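Local coordinates for SusD superfamily protein (Bacteroides fragilis, PDB 3L22) that belongs to the SusD family of outer-membrane proteins and probably binds glycans at the cell surface, at residues A[229-234]-A[245-250]; A[251-256]-A[320-325]; A[329-334]-A[352-357]; A[234-239]-A[296-301]. One frame throughout, in Å; residues are numbered along the deposited sequence. Where two conformers were deposited one is given.

In the fold
Contacts 1 and 2 come in series along the chain and share strand 249-253: their centres lie about 14 Å apart, and I250 N of contact 1 probably bonds to F325 O of contact 2. Strand 322-326, the partner in this two-stranded antiparallel sheet, runs straight into helix 327-339, which contact 3, last along the chain, packs on helix 345-359. Contact 1 touches that pair through L232, with about 13 Å between centres. Contact 4 is also about 13 Å from contact 1 and shares E234 with it; its segments alternate with those of contacts 1 and 2, and it joins the loop to helix 297-302 near the surface. The loop leading into strand 249-253 thus links the small sheet, the helical pair and a zinc-bearing edge.

Contact 1 (A[229-234]-A[245-250]); sequences GYSLPE and FSQESI. With ZN (zinc ion), chain D.
S246 OG lies 3.9 Å from P233 CG, brought there by a first torsion that sets OG between N and the carbonyl carbon (chi1 72°). The same oxygen accepts from E248 N, an ST turn, within the type I turn S246-S249; a small hydroxyl side chain suits both tasks. Q247 O takes the one direct hydrogen bond between the segments, from S231 N at 3.1 Å, the donor standing 49° above the carbonyl plane. This carbonyl also meets the Y230 ring at its edge, in plane. E248 is extended: its CB sits 3.7 Å from P233 CD, and its OE2 3.8 Å from L232 CD2. R326 forms a salt bridge with OE2, R358 with OE1. S249 OG accepts from S246 N, and S249 O lies 3.2 Å from Y230 CE1. The I250 side chain crosses that of Y230 at about a right angle, CG1 lying 3.7 Å over the ring centre in a CH-pi contact. The chemistry implies a turn held by its own hydroxyls and joined to 229-234 mainly by carbon packing, with two arginines probably keeping the buried E248 carboxylate charged.

Contact 2 (A[251-256]-A[320-325]); sequences FSLPMA and QWVPIF
F251 O receives two backbone N-H groups, from I324 at 2.9 Å and from F325 at 3.0 Å. I324 and F325 therefore both face F251, a classic bulge in an otherwise regular antiparallel pairing. F251 N returns a bond to F325 O, and L253 and V322 exchange two more. S252 faces P323 in a non-hydrogen-bonded pair, where the missing proline N-H costs nothing.

Among the side chains, P254 lies on the W321 indole: CA stands 3.5 Å from the centroid of the five-membered ring, almost on its normal, while CB comes within 3.5 Å of CE2 toward the rim. Proline's rigid CA-CB edge suits the broad indole face. The F251 ring runs beside I324 in the same direction, CD2 being 3.7 Å from I324 CB. I324 CG2 lies at the edge of that ring and 3.8 Å over the centre of the F325 ring. The L253 side chain crosses that of I324, CG to CG1 4.0 Å.

Further out, a water bridges S252 OG and F325 O. F122 meets the F251 ring edge-to-face, Y244 and F245 meet W321, and Y46 OH bonds to P323 O. Backbone bonds thus fix the bulge's alignment, the buried F251 carbonyl being satisfied by two successive N-H groups.

Contact 3 (A[329-334]-A[352-357]); sequences ETLLDL and LKQVRG. With EDO (1,2-ethanediol), chain B.
V355 sets its two methyls against two neighbouring leucines, L331 and L332. CG2, anti to the carbonyl carbon, reaches L331 CB at 3.5 Å, closer than usual for two carbons, while CG1, anti to the backbone N (chi1 175°), lies 4.0 Å from L332 CD1. A beta-branched residue suits this position, for it offers a methyl to each leucine close to its own backbone.

L332 CD2 meets both V355 CB at 3.9 Å and L352 CD1 at 3.8 Å. L332 and L352 approach obliquely with their end methyls in touch. Helices 327-339 and 345-359 follow one another in the chain and form an antiparallel helical hairpin, their local axes 8.9 Å apart at an angle of 140°, consistent with the TPR-like helical architecture of SusD proteins.

At the exposed margin, the extended Q354 side chain crosses L331 at about a right angle. Its OE1 lies 3.6 Å from L331 CD1, so the amide, on an exposed residue, lies against the leucine methyls. On helix 374-388, A380 and E384 touch L352 and E388 touches V355, while L331 also packs against L232 of the loop 229-234.

Contact 4 (A[234-239]-A[296-301]); sequences EDVTLI and DKRIIA. With ZN (zinc ion), chain D; EDO (1,2-ethanediol), chain Y.
E234 and K297 meet through two oxygens of the glutamate. K297 NZ donates to the backbone O of E234 at 2.7 Å, in the carbonyl plane on a lone pair, and forms a salt bridge with E234 OE1 at 2.8 Å. A long, extended lysine can reach both, and R358 O is a further partner for NZ. The other carboxylate oxygen, E234 OE2, binds zinc at 2.3 Å, and five waters complete the metal's shell; the lysine's charge would probably polarise the carboxylate.

D235 turns away from the helix, and its OD1 accepts from both T237 N and T237 OG1, the former bond making an Asx turn. V236 sets its methyls against the helix: CG2 sits 4.0 Å from A301 CB, and CG1 4.1 Å from K297 CB. T237 CG2 comes closer to A301 CB, at 3.6 Å, since the small alanine lets a methyl approach the helix surface.

Just before the helix, D296 OD1 accepts from R298 N as the N-cap, while R298 grips the same carboxylate side-on through NE and NH2; R298 NH1 forms salt bridges with E388 and E384. The motifs are an Asx turn and an N-capped helix, side by side next to a surface zinc site.

Contact 1 (A[229-234]-A[245-250])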
loop_
_atom_site.group_PDB
_atom_site.type_symbol
_atom_site.label_atom_id
_atom_site.label_comp_id
_atom_site.label_asym_id
_atom_site.label_seq_id
_atom_site.Cartn_x
_atom_site.Cartn_y
_atom_site.Cartn_z
ATOM N N GLY A 229 17.846 4.440 10.558
ATOM C CA GLY A 229 18.903 3.715 9.863
ATOM C C GLY A 229 18.803 3.733 8.331
ATOM O O GLY A 229 19.695 3.190 7.664
ATOM N N TYR A 230 17.719 4.290 7.787
ATOM C CA TYR A 230 17.530 4.359 6.331
ATOM C C TYR A 230 18.012 5.702 5.793
ATOM O O TYR A 230 18.298 6.624 6.560
ATOM C CB TYR A 230 16.068 4.123 5.936
ATOM C CG TYR A 230 15.544 2.794 6.401
ATOM C CD1 TYR A 230 15.669 1.645 5.613
ATOM C CD2 TYR A 230 14.963 2.657 7.663
ATOM C CE1 TYR A 230 15.182 0.422 6.047
ATOM C CE2 TYR A 230 14.466 1.413 8.102
ATOM C CZ TYR A 230 14.577 0.321 7.300
ATOM O OH TYR A 230 14.124 -0.893 7.748
ATOM N N SER A 231 18.123 5.819 4.477
ATOM C CA SER A 231 18.496 7.086 3.874
ATOM C C SER A 231 17.873 7.214 2.496
ATOM O O SER A 231 17.170 6.308 2.057
ATOM C CB SER A 231 20.025 7.177 3.831
ATOM O OG SER A 231 20.545 6.086 3.110
ATOM N N LEU A 232 18.052 8.387 1.885
ATOM C CA LEU A 232 17.572 8.681 0.571
ATOM C C LEU A 232 18.775 8.705 -0.336
ATOM O O LEU A 232 19.511 9.689 -0.355
ATOM C CB LEU A 232 16.891 10.056 0.517
ATOM C CG LEU A 232 15.651 10.312 1.378
ATOM C CD1 LEU A 232 15.157 11.749 1.169
ATOM C CD2 LEU A 232 14.563 9.270 1.073
ATOM N N PRO A 233 19.005 7.620 -1.090
ATOM C CA PRO A 233 20.083 7.681 -2.093
ATOM C C PRO A 233 19.825 8.782 -3.145
ATOM O O PRO A 233 18.681 9.113 -3.431
ATOM C CB PRO A 233 20.019 6.303 -2.741
ATOM C CG PRO A 233 19.329 5.421 -1.712
ATOM C CD PRO A 233 18.368 6.299 -1.037
ATOM N N GLU A 234 20.879 9.332 -3.719
ATOM C CA GLU A 234 20.735 10.357 -4.757
ATOM C C GLU A 234 20.132 9.845 -6.089
ATOM O O GLU A 234 19.609 10.626 -6.890
ATOM C CB GLU A 234 22.093 11.011 -5.038
ATOM C CG GLU A 234 22.611 11.825 -3.859
ATOM C CD GLU A 234 21.778 13.102 -3.563
ATOM O OE1 GLU A 234 20.870 13.536 -4.322
ATOM O OE2 GLU A 234 22.064 13.683 -2.529
ATOM N N PHE A 245 16.465 -3.390 -4.222
ATOM C CA PHE A 245 16.317 -2.677 -2.956
ATOM C C PHE A 245 17.569 -1.844 -2.744
ATOM O O PHE A 245 18.598 -2.102 -3.355
ATOM C CB PHE A 245 16.093 -3.641 -1.762
ATOM C CG PHE A 245 17.218 -4.628 -1.515
ATOM C CD1 PHE A 245 17.261 -5.843 -2.190
ATOM C CD2 PHE A 245 18.229 -4.341 -0.609
ATOM C CE1 PHE A 245 18.279 -6.746 -1.969
ATOM C CE2 PHE A 245 19.242 -5.246 -0.356
ATOM C CZ PHE A 245 19.294 -6.432 -1.057
ATOM N N SER A 246 17.461 -0.867 -1.858
ATOM C CA SER A 246 18.525 0.048 -1.562
ATOM C C SER A 246 18.473 0.336 -0.063
ATOM O O SER A 246 17.623 -0.205 0.657
ATOM C CB SER A 246 18.334 1.354 -2.337
ATOM O OG SER A 246 17.243 2.128 -1.798
ATOM N N GLN A 247 19.331 1.241 0.396
ATOM C CA GLN A 247 19.253 1.766 1.759
ATOM C C GLN A 247 17.975 2.575 2.075
ATOM O O GLN A 247 17.779 2.952 3.238
ATOM C CB GLN A 247 20.467 2.632 2.054
ATOM C CG GLN A 247 21.708 1.717 2.186
ATOM C CD GLN A 247 22.958 2.455 2.461
ATOM O OE1 GLN A 247 22.992 3.680 2.364
ATOM N NE2 GLN A 247 24.015 1.729 2.782
ATOM N N GLU A 248 17.156 2.860 1.061
ATOM C CA GLU A 248 15.836 3.475 1.248
ATOM C C GLU A 248 14.713 2.467 1.537
ATOM O O GLU A 248 13.653 2.852 2.047
ATOM C CB GLU A 248 15.480 4.303 0.018
ATOM C CG GLU A 248 14.422 5.327 0.261
ATOM C CD GLU A 248 13.934 6.058 -0.984
ATOM O OE1 GLU A 248 14.677 6.111 -1.991
ATOM O OE2 GLU A 248 12.789 6.607 -0.921
ATOM N N SER A 249 14.948 1.187 1.239
ATOM C CA SER A 249 13.884 0.198 1.182
ATOM C C SER A 249 13.573 -0.339 2.555
ATOM O O SER A 249 14.447 -0.887 3.216
ATOM C CB SER A 249 14.315 -0.963 0.270
ATOM O OG SER A 249 14.681 -0.485 -1.003
ATOM N N ILE A 250 12.333 -0.183 2.994
ATOM C CA ILE A 250 11.923 -0.686 4.296
ATOM C C ILE A 250 11.286 -2.046 4.126
ATOM O O ILE A 250 11.702 -3.022 4.762
ATOM C CB ILE A 250 10.983 0.301 5.028
ATOM C CG1 ILE A 250 11.700 1.649 5.256
ATOM C CG2 ILE A 250 10.516 -0.345 6.351
ATOM C CD1 ILE A 250 10.805 2.845 5.560
HETATM ZN ZN ZN D . 21.232 15.790 -2.122
HETATM O O HOH W 1 21.137 4.196 5.159
HETATM O O HOH W 2 22.260 6.497 0.735
HETATM O O HOH W 3 20.032 15.978 -4.197
HETATM O O HOH W 4 22.245 15.665 0.014
HETATM O O HOH W 5 19.335 14.746 -1.195
HETATM O O HOH W 6 20.287 18.011 -1.711
HETATM O O HOH W 7 22.743 16.863 -3.646
#

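Contact 2 (A[251-256]-A[320-325])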
loop_
_atom_site.group_PDB
_atom_site.type_symbol
_atom_site.label_atom_id
_atom_site.label_comp_id
_atom_site.label_asym_id
_atom_site.label_seq_id
_atom_site.Cartn_x
_atom_site.Cartn_y
_atom_site.Cartn_z
ATOM N N PHE A 251 10.244 -2.127 3.310
ATOM C CA PHE A 251 9.543 -3.403 3.105
ATOM C C PHE A 251 9.035 -3.495 1.662
ATOM O O PHE A 251 8.399 -2.542 1.169
ATOM C CB PHE A 251 8.373 -3.551 4.107
ATOM C CG PHE A 251 7.615 -4.840 3.962
ATOM C CD1 PHE A 251 8.219 -6.050 4.284
ATOM C CD2 PHE A 251 6.296 -4.857 3.488
ATOM C CE1 PHE A 251 7.548 -7.263 4.088
ATOM C CE2 PHE A 251 5.601 -6.063 3.320
ATOM C CZ PHE A 251 6.223 -7.257 3.610
ATOM N N SER A 252 9.302 -4.637 1.024
ATOM C CA SER A 252 8.912 -4.925 -0.355
ATOM C C SER A 252 8.537 -6.371 -0.507
ATOM O O SER A 252 8.887 -7.226 0.335
ATOM C CB SER A 252 10.072 -4.671 -1.338
ATOM O OG SER A 252 10.565 -3.357 -1.258
ATOM N N LEU A 253 7.818 -6.647 -1.588
ATOM C CA LEU A 253 7.438 -8.022 -1.960
ATOM C C LEU A 253 8.372 -8.450 -3.097
ATOM O O LEU A 253 8.328 -7.844 -4.200
ATOM C CB LEU A 253 5.981 -8.099 -2.409
ATOM C CG LEU A 253 4.970 -7.329 -1.555
ATOM C CD1 LEU A 253 3.526 -7.490 -2.155
ATOM C CD2 LEU A 253 5.047 -7.833 -0.149
ATOM N N PRO A 254 9.243 -9.432 -2.828
ATOM C CA PRO A 254 10.242 -9.833 -3.822
ATOM C C PRO A 254 9.649 -10.790 -4.821
ATOM O O PRO A 254 8.640 -11.447 -4.514
ATOM C CB PRO A 254 11.295 -10.546 -2.969
ATOM C CG PRO A 254 10.463 -11.185 -1.870
ATOM C CD PRO A 254 9.373 -10.213 -1.577
HETATM N N MSE A 255 10.269 -10.898 -5.980
HETATM C CA MSE A 255 9.847 -11.823 -7.030
HETATM C C MSE A 255 11.021 -12.723 -7.385
HETATM O O MSE A 255 12.190 -12.303 -7.290
HETATM C CB MSE A 255 9.515 -11.026 -8.271
HETATM C CG MSE A 255 8.362 -10.086 -8.164
HETATM SE SE MSE A 255 6.709 -11.096 -8.039
HETATM C CE MSE A 255 5.500 -9.606 -7.561
ATOM N N ALA A 256 10.699 -13.916 -7.862
ATOM C CA ALA A 256 11.637 -14.881 -8.356
ATOM C C ALA A 256 11.021 -15.515 -9.595
ATOM O O ALA A 256 9.789 -15.548 -9.750
ATOM C CB ALA A 256 11.952 -15.958 -7.282
ATOM N N GLN A 320 10.822 -7.271 -11.107
ATOM C CA GLN A 320 10.909 -6.078 -10.267
ATOM C C GLN A 320 10.092 -6.260 -8.993
ATOM O O GLN A 320 8.925 -6.693 -9.038
ATOM C CB GLN A 320 10.485 -4.830 -11.015
ATOM C CG GLN A 320 11.486 -4.457 -12.117
ATOM C CD GLN A 320 10.960 -3.405 -13.131
ATOM O OE1 GLN A 320 9.974 -3.632 -13.871
ATOM N NE2 GLN A 320 11.647 -2.271 -13.194
ATOM N N TRP A 321 10.714 -5.952 -7.864
ATOM C CA TRP A 321 10.035 -6.012 -6.568
ATOM C C TRP A 321 8.974 -4.909 -6.424
ATOM O O TRP A 321 9.091 -3.834 -7.027
ATOM C CB TRP A 321 11.055 -5.847 -5.452
ATOM C CG TRP A 321 12.028 -6.991 -5.277
ATOM C CD1 TRP A 321 12.351 -7.980 -6.186
ATOM C CD2 TRP A 321 12.861 -7.206 -4.150
ATOM N NE1 TRP A 321 13.286 -8.823 -5.654
ATOM C CE2 TRP A 321 13.625 -8.369 -4.406
ATOM C CE3 TRP A 321 13.028 -6.543 -2.927
ATOM C CZ2 TRP A 321 14.572 -8.854 -3.501
ATOM C CZ3 TRP A 321 13.978 -7.050 -2.023
ATOM C CH2 TRP A 321 14.711 -8.197 -2.315
ATOM N N VAL A 322 7.909 -5.220 -5.679
ATOM C CA VAL A 322 6.847 -4.301 -5.389
ATOM C C VAL A 322 7.209 -3.613 -4.073
ATOM O O VAL A 322 7.287 -4.264 -3.027
ATOM C CB VAL A 322 5.504 -5.034 -5.307
ATOM C CG1 VAL A 322 4.309 -4.061 -4.960
ATOM C CG2 VAL A 322 5.271 -5.774 -6.653
ATOM N N PRO A 323 7.489 -2.298 -4.113
ATOM C CA PRO A 323 7.849 -1.536 -2.924
ATOM C C PRO A 323 6.617 -1.110 -2.103
ATOM O O PRO A 323 5.749 -0.346 -2.596
ATOM C CB PRO A 323 8.542 -0.322 -3.517
ATOM C CG PRO A 323 7.830 -0.073 -4.796
ATOM C CD PRO A 323 7.427 -1.430 -5.309
ATOM N N ILE A 324 6.514 -1.607 -0.876
ATOM C CA ILE A 324 5.383 -1.267 0.005
ATOM C C ILE A 324 5.720 -0.011 0.817
ATOM O O ILE A 324 4.983 0.951 0.776
ATOM C CB ILE A 324 5.021 -2.458 0.922
ATOM C CG1 ILE A 324 4.647 -3.701 0.068
ATOM C CG2 ILE A 324 3.913 -2.116 1.912
ATOM C CD1 ILE A 324 3.472 -3.536 -0.888
ATOM N N PHE A 325 6.821 -0.044 1.557
ATOM C CA PHE A 325 7.298 1.082 2.343
ATOM C C PHE A 325 8.742 1.397 1.987
ATOM O O PHE A 325 9.615 0.497 2.011
ATOM C CB PHE A 325 7.284 0.757 3.849
ATOM C CG PHE A 325 5.950 0.333 4.393
ATOM C CD1 PHE A 325 4.795 1.059 4.124
ATOM C CD2 PHE A 325 5.864 -0.775 5.239
ATOM C CE1 PHE A 325 3.594 0.681 4.656
ATOM C CE2 PHE A 325 4.672 -1.164 5.763
ATOM C CZ PHE A 325 3.523 -0.439 5.476
HETATM O O HOH W 8 10.560 -0.845 -0.251
HETATM O O HOH W 9 13.608 -10.280 -8.332
#

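Contact 3 (A[329-334]-A[352-357])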
loop_
_atom_site.group_PDB
_atom_site.type_symbol
_atom_site.label_atom_id
_atom_site.label_comp_id
_atom_site.label_asym_id
_atom_site.label_seq_id
_atom_site.Cartn_x
_atom_site.Cartn_y
_atom_site.Cartn_z
ATOM N N GLU A 329 8.706 7.823 1.953
ATOM C CA GLU A 329 7.365 7.821 2.510
ATOM C C GLU A 329 7.368 8.192 4.011
ATOM O O GLU A 329 6.504 8.972 4.480
ATOM C CB GLU A 329 6.635 6.483 2.331
ATOM C CG GLU A 329 5.121 6.644 2.542
ATOM C CD GLU A 329 4.418 5.343 2.859
ATOM O OE1 GLU A 329 4.846 4.268 2.318
ATOM O OE2 GLU A 329 3.445 5.390 3.660
ATOM N N THR A 330 8.306 7.607 4.753
ATOM C CA THR A 330 8.465 7.923 6.174
ATOM C C THR A 330 8.510 9.443 6.339
ATOM O O THR A 330 7.787 10.003 7.145
ATOM C CB THR A 330 9.747 7.339 6.747
ATOM O OG1 THR A 330 9.872 5.950 6.375
ATOM C CG2 THR A 330 9.823 7.544 8.306
ATOM N N LEU A 331 9.339 10.097 5.540
ATOM C CA LEU A 331 9.548 11.550 5.640
ATOM C C LEU A 331 8.322 12.390 5.239
ATOM O O LEU A 331 7.969 13.339 5.942
ATOM C CB LEU A 331 10.790 11.947 4.803
ATOM C CG LEU A 331 12.148 11.382 5.307
ATOM C CD1 LEU A 331 13.286 11.707 4.343
ATOM C CD2 LEU A 331 12.506 11.861 6.714
ATOM N N LEU A 332 7.698 12.050 4.121
ATOM C CA LEU A 332 6.539 12.778 3.674
ATOM C C LEU A 332 5.316 12.506 4.546
ATOM O O LEU A 332 4.518 13.398 4.733
ATOM C CB LEU A 332 6.233 12.496 2.190
ATOM C CG LEU A 332 7.190 13.036 1.131
ATOM C CD1 LEU A 332 6.706 12.645 -0.276
ATOM C CD2 LEU A 332 7.418 14.561 1.254
ATOM N N ASP A 333 5.164 11.294 5.080
ATOM C CA ASP A 333 4.090 11.002 6.036
ATOM C C ASP A 333 4.304 11.855 7.311
ATOM O O ASP A 333 3.368 12.505 7.802
ATOM C CB ASP A 333 4.036 9.507 6.444
ATOM C CG ASP A 333 3.481 8.550 5.323
ATOM O OD1 ASP A 333 2.924 9.018 4.341
ATOM O OD2 ASP A 333 3.666 7.295 5.459
ATOM N N LEU A 334 5.528 11.820 7.853
ATOM C CA LEU A 334 5.886 12.682 8.997
ATOM C C LEU A 334 5.649 14.158 8.693
ATOM O O LEU A 334 5.114 14.881 9.522
ATOM C CB LEU A 334 7.331 12.441 9.462
ATOM C CG LEU A 334 7.573 11.138 10.230
ATOM C CD1 LEU A 334 9.098 10.890 10.426
ATOM C CD2 LEU A 334 6.833 11.143 11.573
ATOM N N LEU A 352 9.817 17.912 4.268
ATOM C CA LEU A 352 9.498 18.115 2.833
ATOM C C LEU A 352 10.766 18.419 2.047
ATOM O O LEU A 352 11.004 17.816 0.996
ATOM C CB LEU A 352 8.464 19.236 2.607
ATOM C CG LEU A 352 8.053 19.575 1.169
ATOM C CD1 LEU A 352 7.569 18.284 0.432
ATOM C CD2 LEU A 352 6.985 20.674 1.111
ATOM N N LYS A 353 11.611 19.303 2.570
ATOM C CA LYS A 353 12.827 19.670 1.859
ATOM C C LYS A 353 13.764 18.469 1.651
ATOM O O LYS A 353 14.401 18.354 0.589
ATOM C CB LYS A 353 13.547 20.823 2.548
ATOM C CG LYS A 353 12.847 22.157 2.361
ATOM C CD LYS A 353 13.329 23.223 3.319
ATOM C CE LYS A 353 14.649 23.855 2.859
ATOM N NZ LYS A 353 14.917 25.235 3.413
ATOM N N GLN A 354 13.852 17.559 2.616
ATOM C CA GLN A 354 14.705 16.397 2.416
ATOM C C GLN A 354 14.295 15.597 1.198
ATOM O O GLN A 354 15.142 15.211 0.386
ATOM C CB GLN A 354 14.683 15.420 3.596
ATOM C CG GLN A 354 15.374 15.868 4.813
ATOM C CD GLN A 354 15.414 14.768 5.872
ATOM O OE1 GLN A 354 15.950 13.671 5.638
ATOM N NE2 GLN A 354 14.846 15.060 7.033
ATOM N N VAL A 355 13.000 15.340 1.076
ATOM C CA VAL A 355 12.524 14.497 -0.013
ATOM C C VAL A 355 12.609 15.242 -1.342
ATOM O O VAL A 355 13.171 14.702 -2.300
ATOM C CB VAL A 355 11.119 13.963 0.242
ATOM C CG1 VAL A 355 10.585 13.183 -0.991
ATOM C CG2 VAL A 355 11.122 13.069 1.530
ATOM N N ARG A 356 12.091 16.471 -1.396
ATOM C CA ARG A 356 12.087 17.200 -2.665
ATOM C C ARG A 356 13.512 17.495 -3.127
ATOM O O ARG A 356 13.820 17.372 -4.309
ATOM C CB ARG A 356 11.278 18.496 -2.557
ATOM C CG ARG A 356 11.166 19.306 -3.862
ATOM C CD ARG A 356 10.198 20.484 -3.748
ATOM N NE ARG A 356 10.113 21.240 -5.001
ATOM C CZ ARG A 356 9.343 20.920 -6.044
ATOM N NH1 ARG A 356 8.528 19.882 -6.017
ATOM N NH2 ARG A 356 9.369 21.669 -7.136
ATOM N N GLY A 357 14.370 17.909 -2.199
ATOM C CA GLY A 357 15.783 18.186 -2.493
ATOM C C GLY A 357 16.581 17.014 -3.024
ATOM O O GLY A 357 17.584 17.201 -3.704
HETATM C C1 EDO B . 0.315 6.839 3.465
HETATM O O1 EDO B . 1.505 6.906 2.709
HETATM C C2 EDO B . -0.789 6.016 2.781
HETATM O O2 EDO B . -1.956 6.220 3.639
#

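Contact 4 (A[234-239]-A[296-301])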
loop_
_atom_site.group_PDB
_atom_site.type_symbol
_atom_site.label_atom_id
_atom_site.label_comp_id
_atom_site.label_asym_id
_atom_site.label_seq_id
_atom_site.Cartn_x
_atom_site.Cartn_y
_atom_site.Cartn_z
ATOM N N GLU A 234 20.879 9.332 -3.719
ATOM C CA GLU A 234 20.735 10.357 -4.757
ATOM C C GLU A 234 20.132 9.845 -6.089
ATOM O O GLU A 234 19.609 10.626 -6.890
ATOM C CB GLU A 234 22.093 11.011 -5.038
ATOM C CG GLU A 234 22.611 11.825 -3.859
ATOM C CD GLU A 234 21.778 13.102 -3.563
ATOM O OE1 GLU A 234 20.870 13.536 -4.322
ATOM O OE2 GLU A 234 22.064 13.683 -2.529
ATOM N N ASP A 235 20.250 8.555 -6.335
ATOM C CA ASP A 235 19.761 7.942 -7.571
ATOM C C ASP A 235 18.363 7.379 -7.284
ATOM O O ASP A 235 18.225 6.380 -6.570
ATOM C CB ASP A 235 20.741 6.842 -7.994
ATOM C CG ASP A 235 20.341 6.114 -9.296
ATOM O OD1 ASP A 235 19.199 6.176 -9.800
ATOM O OD2 ASP A 235 21.227 5.428 -9.826
ATOM N N VAL A 236 17.340 7.960 -7.898
ATOM C CA VAL A 236 15.943 7.511 -7.679
ATOM C C VAL A 236 15.565 6.212 -8.431
ATOM O O VAL A 236 14.445 5.744 -8.286
ATOM C CB VAL A 236 14.951 8.632 -8.059
ATOM C CG1 VAL A 236 15.280 9.922 -7.263
ATOM C CG2 VAL A 236 14.946 8.885 -9.603
ATOM N N THR A 237 16.465 5.659 -9.260
ATOM C CA THR A 237 16.171 4.466 -10.063
ATOM C C THR A 237 16.585 3.141 -9.391
ATOM O O THR A 237 16.266 2.068 -9.902
ATOM C CB THR A 237 16.806 4.541 -11.467
ATOM O OG1 THR A 237 18.219 4.390 -11.381
ATOM C CG2 THR A 237 16.483 5.916 -12.165
ATOM N N LEU A 238 17.276 3.207 -8.258
ATOM C CA LEU A 238 17.919 2.010 -7.689
ATOM C C LEU A 238 16.954 0.882 -7.382
ATOM O O LEU A 238 17.248 -0.274 -7.661
ATOM C CB LEU A 238 18.724 2.348 -6.443
ATOM C CG LEU A 238 19.943 3.242 -6.613
ATOM C CD1 LEU A 238 20.454 3.594 -5.197
ATOM C CD2 LEU A 238 21.028 2.554 -7.488
ATOM N N ILE A 239 15.790 1.225 -6.865
ATOM C CA ILE A 239 14.882 0.213 -6.344
ATOM C C ILE A 239 14.130 -0.556 -7.428
ATOM O O ILE A 239 13.520 -1.569 -7.095
ATOM C CB ILE A 239 13.875 0.753 -5.309
ATOM C CG1 ILE A 239 12.923 1.809 -5.898
ATOM C CG2 ILE A 239 14.605 1.318 -4.109
ATOM C CD1 ILE A 239 11.798 2.230 -4.907
ATOM N N ASP A 296 13.930 17.642 -12.763
ATOM C CA ASP A 296 13.573 16.793 -11.617
ATOM C C ASP A 296 14.019 15.369 -11.953
ATOM O O ASP A 296 13.669 14.855 -13.001
ATOM C CB ASP A 296 12.049 16.878 -11.396
ATOM C CG ASP A 296 11.525 16.141 -10.146
ATOM O OD1 ASP A 296 11.953 15.008 -9.830
ATOM O OD2 ASP A 296 10.546 16.670 -9.532
ATOM N N LYS A 297 14.750 14.722 -11.056
ATOM C CA LYS A 297 15.226 13.327 -11.285
ATOM C C LYS A 297 14.132 12.327 -11.605
ATOM O O LYS A 297 14.354 11.420 -12.388
ATOM C CB LYS A 297 16.029 12.826 -10.079
ATOM C CG LYS A 297 17.365 13.553 -9.881
ATOM C CD LYS A 297 18.175 12.903 -8.734
ATOM C CE LYS A 297 19.356 13.750 -8.274
ATOM N NZ LYS A 297 19.814 13.319 -6.887
ATOM N N ARG A 298 12.955 12.499 -10.991
ATOM C CA ARG A 298 11.831 11.629 -11.171
ATOM C C ARG A 298 11.185 11.802 -12.555
ATOM O O ARG A 298 10.724 10.830 -13.152
ATOM C CB ARG A 298 10.829 11.876 -10.068
ATOM C CG ARG A 298 11.405 11.594 -8.672
ATOM C CD ARG A 298 10.610 12.210 -7.556
ATOM N NE ARG A 298 10.630 13.673 -7.627
ATOM C CZ ARG A 298 10.209 14.470 -6.652
ATOM N NH1 ARG A 298 9.719 13.974 -5.515
ATOM N NH2 ARG A 298 10.241 15.791 -6.825
ATOM N N ILE A 299 11.193 13.034 -13.060
ATOM C CA ILE A 299 10.709 13.356 -14.393
ATOM C C ILE A 299 11.687 12.768 -15.433
ATOM O O ILE A 299 11.260 12.029 -16.320
ATOM C CB ILE A 299 10.489 14.891 -14.558
ATOM C CG1 ILE A 299 9.413 15.386 -13.556
ATOM C CG2 ILE A 299 10.161 15.284 -16.027
ATOM C CD1 ILE A 299 8.094 14.667 -13.560
ATOM N N ILE A 300 12.986 13.018 -15.248
ATOM C CA ILE A 300 14.026 12.477 -16.125
ATOM C C ILE A 300 13.919 10.955 -16.150
ATOM O O ILE A 300 13.915 10.389 -17.200
ATOM C CB ILE A 300 15.444 12.865 -15.676
ATOM C CG1 ILE A 300 15.648 14.390 -15.769
ATOM C CG2 ILE A 300 16.536 12.125 -16.545
ATOM C CD1 ILE A 300 16.931 14.904 -15.130
ATOM N N ALA A 301 13.767 10.309 -14.990
ATOM C CA ALA A 301 13.802 8.831 -14.947
ATOM C C ALA A 301 12.494 8.219 -15.415
ATOM O O ALA A 301 12.508 7.217 -16.118
ATOM C CB ALA A 301 14.143 8.316 -13.511
HETATM ZN ZN ZN D . 21.232 15.790 -2.122
HETATM C C1 EDO Y . 13.964 4.121 -14.380
HETATM O O1 EDO Y . 14.460 4.814 -15.562
HETATM C C2 EDO Y . 14.311 2.628 -14.227
HETATM O O2 EDO Y . 13.146 1.847 -13.866
HETATM O O HOH W 3 20.032 15.978 -4.197
HETATM O O HOH W 4 22.245 15.665 0.014
HETATM O O HOH W 5 19.335 14.746 -1.195
HETATM O O HOH W 6 20.287 18.011 -1.711
HETATM O O HOH W 7 22.743 16.863 -3.646
#